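Local coordinates for metallo-beta-lactamase superfamily protein (PDB 2ZWR) that binds two metal ions, zinc or iron, in a metallo-beta-lactamase-type dinuclear site and is probably a hydrolase of undetermined substrate, at residues A[58-63]-A[82-87]. Numbering follows the deposited sequence.
Sequences DHVGAV and PLYEGA. With ZN (zinc ion), chain C.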
# COMPACT_ATOMS: atom_id res chain seq x y z
N ASP A 58 7.05 -2.28 7.13
CA ASP A 58 6.03 -3.33 7.13
C ASP A 58 5.31 -3.48 5.79
O ASP A 58 4.52 -4.41 5.60
CB ASP A 58 5.03 -3.15 8.30
CG ASP A 58 4.33 -1.79 8.28
OD1 ASP A 58 5.01 -0.75 8.14
OD2 ASP A 58 3.09 -1.76 8.40
N HIS A 59 5.61 -2.59 4.85
CA HIS A 59 5.00 -2.64 3.52
C HIS A 59 5.98 -3.08 2.43
O HIS A 59 5.57 -3.32 1.29
CB HIS A 59 4.34 -1.29 3.18
CG HIS A 59 3.14 -0.99 4.04
ND1 HIS A 59 1.84 -1.12 3.59
CD2 HIS A 59 3.05 -0.64 5.34
CE1 HIS A 59 1.01 -0.85 4.58
NE2 HIS A 59 1.72 -0.56 5.65
N VAL A 60 7.27 -3.20 2.77
CA VAL A 60 8.33 -3.42 1.76
C VAL A 60 9.29 -4.59 2.08
O VAL A 60 10.24 -4.84 1.33
CB VAL A 60 9.16 -2.12 1.49
CG1 VAL A 60 8.25 -0.97 1.00
CG2 VAL A 60 9.96 -1.70 2.74
N GLY A 61 9.03 -5.31 3.17
CA GLY A 61 9.92 -6.39 3.61
C GLY A 61 10.08 -7.61 2.70
O GLY A 61 11.02 -8.40 2.88
N ALA A 62 9.16 -7.77 1.74
CA ALA A 62 9.20 -8.88 0.79
C ALA A 62 9.54 -8.41 -0.61
O ALA A 62 9.57 -9.21 -1.54
CB ALA A 62 7.88 -9.63 0.77
N VAL A 63 9.80 -7.12 -0.77
CA VAL A 63 10.15 -6.60 -2.10
C VAL A 63 11.41 -7.26 -2.67
O VAL A 63 11.36 -7.77 -3.78
CB VAL A 63 10.27 -5.05 -2.12
CG1 VAL A 63 10.89 -4.57 -3.44
CG2 VAL A 63 8.90 -4.42 -1.91
N PRO A 82 13.55 8.09 0.85
CA PRO A 82 14.38 7.99 2.06
C PRO A 82 13.90 6.90 3.02
O PRO A 82 14.73 6.21 3.61
CB PRO A 82 14.26 9.39 2.68
CG PRO A 82 13.97 10.28 1.50
CD PRO A 82 13.02 9.46 0.68
N LEU A 83 12.59 6.75 3.16
CA LEU A 83 12.02 5.67 3.95
C LEU A 83 12.36 4.30 3.35
O LEU A 83 12.74 3.37 4.06
CB LEU A 83 10.50 5.83 4.09
CG LEU A 83 9.94 6.98 4.92
CD1 LEU A 83 8.42 7.03 4.78
CD2 LEU A 83 10.33 6.88 6.38
N TYR A 84 12.25 4.21 2.03
CA TYR A 84 12.47 2.96 1.31
C TYR A 84 13.92 2.52 1.46
O TYR A 84 14.20 1.35 1.75
CB TYR A 84 12.10 3.15 -0.15
CG TYR A 84 12.21 1.95 -1.05
CD1 TYR A 84 11.14 1.07 -1.22
CD2 TYR A 84 13.37 1.71 -1.78
CE1 TYR A 84 11.23 -0.03 -2.08
CE2 TYR A 84 13.49 0.63 -2.62
CZ TYR A 84 12.41 -0.24 -2.78
OH TYR A 84 12.55 -1.32 -3.63
N GLU A 85 14.84 3.47 1.31
CA GLU A 85 16.27 3.19 1.35
C GLU A 85 16.77 2.69 2.70
O GLU A 85 17.69 1.88 2.75
CB GLU A 85 17.05 4.42 0.89
CG GLU A 85 16.86 4.70 -0.60
CD GLU A 85 17.43 6.02 -1.04
OE1 GLU A 85 17.33 7.01 -0.28
OE2 GLU A 85 17.97 6.08 -2.18
N GLY A 86 16.17 3.18 3.79
CA GLY A 86 16.56 2.77 5.13
C GLY A 86 15.59 1.83 5.83
O GLY A 86 15.70 1.65 7.03
N ALA A 87 14.68 1.21 5.08
CA ALA A 87 13.61 0.41 5.68
C ALA A 87 14.12 -0.75 6.53
O ALA A 87 13.54 -1.06 7.55
CB ALA A 87 12.65 -0.11 4.61
ZN ZN C . 1.56 -0.16 7.72
O HOH W 1 2.94 1.03 8.27
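Val60 packs on the 82-87 segment through both of its methyl groups. Its CG2 sits 3.6 Å from Ala87 CB, the tighter of the two touches, at the start of helix 87-93. With CG1 anti to the carbonyl carbon (chi1 -58°), the two methyls diverge, and CG1 approaches the Tyr84 ring obliquely, 4.2 Å from CD1. Tyr84 leaves helix 81-85 with CG anti to its backbone N (chi1 -178°), which carries the ring across to the loop, where the methyl Val63 CG1 rests against its hydroxyl oxygen, OH, at 3.7 Å. That phenol end is buried, and its polar partner is the carbonyl oxygen of Pro102, to which OH is hydrogen-bonded. Val74 of strand 74-76 touches both Val63 and Tyr84, extending the apolar patch toward the sheet.

Segment 58-63 contains the DH end of the HxHxDH motif of the metallo-beta-lactamase fold and runs into helix 63-70; a backbone bond from Val63 N to Val60 O, 3.1 Å, closes the turn between the two valines. Val60 follows directly on His59, a metal ligand, and Val63 comes one turn later.

Metal coordination occupies the other end of the segment. Asp58 OD2 binds the zinc ion at 2.3 Å and His59 NE2 binds it at 2.1 Å, with Asp144 and His184 also coordinating. A water 1.9 Å from the zinc ion donates a hydrogen bond to Asp58 OD1, so the carboxylate holds metal with one oxygen and metal-bound water with the other. On the far side of the His59 ring, ND1 is hydrogen-bonded to Asp28 OD2, a second-shell carboxylate; together with the zinc ion on NE2 it should hold the imidazole's rotation.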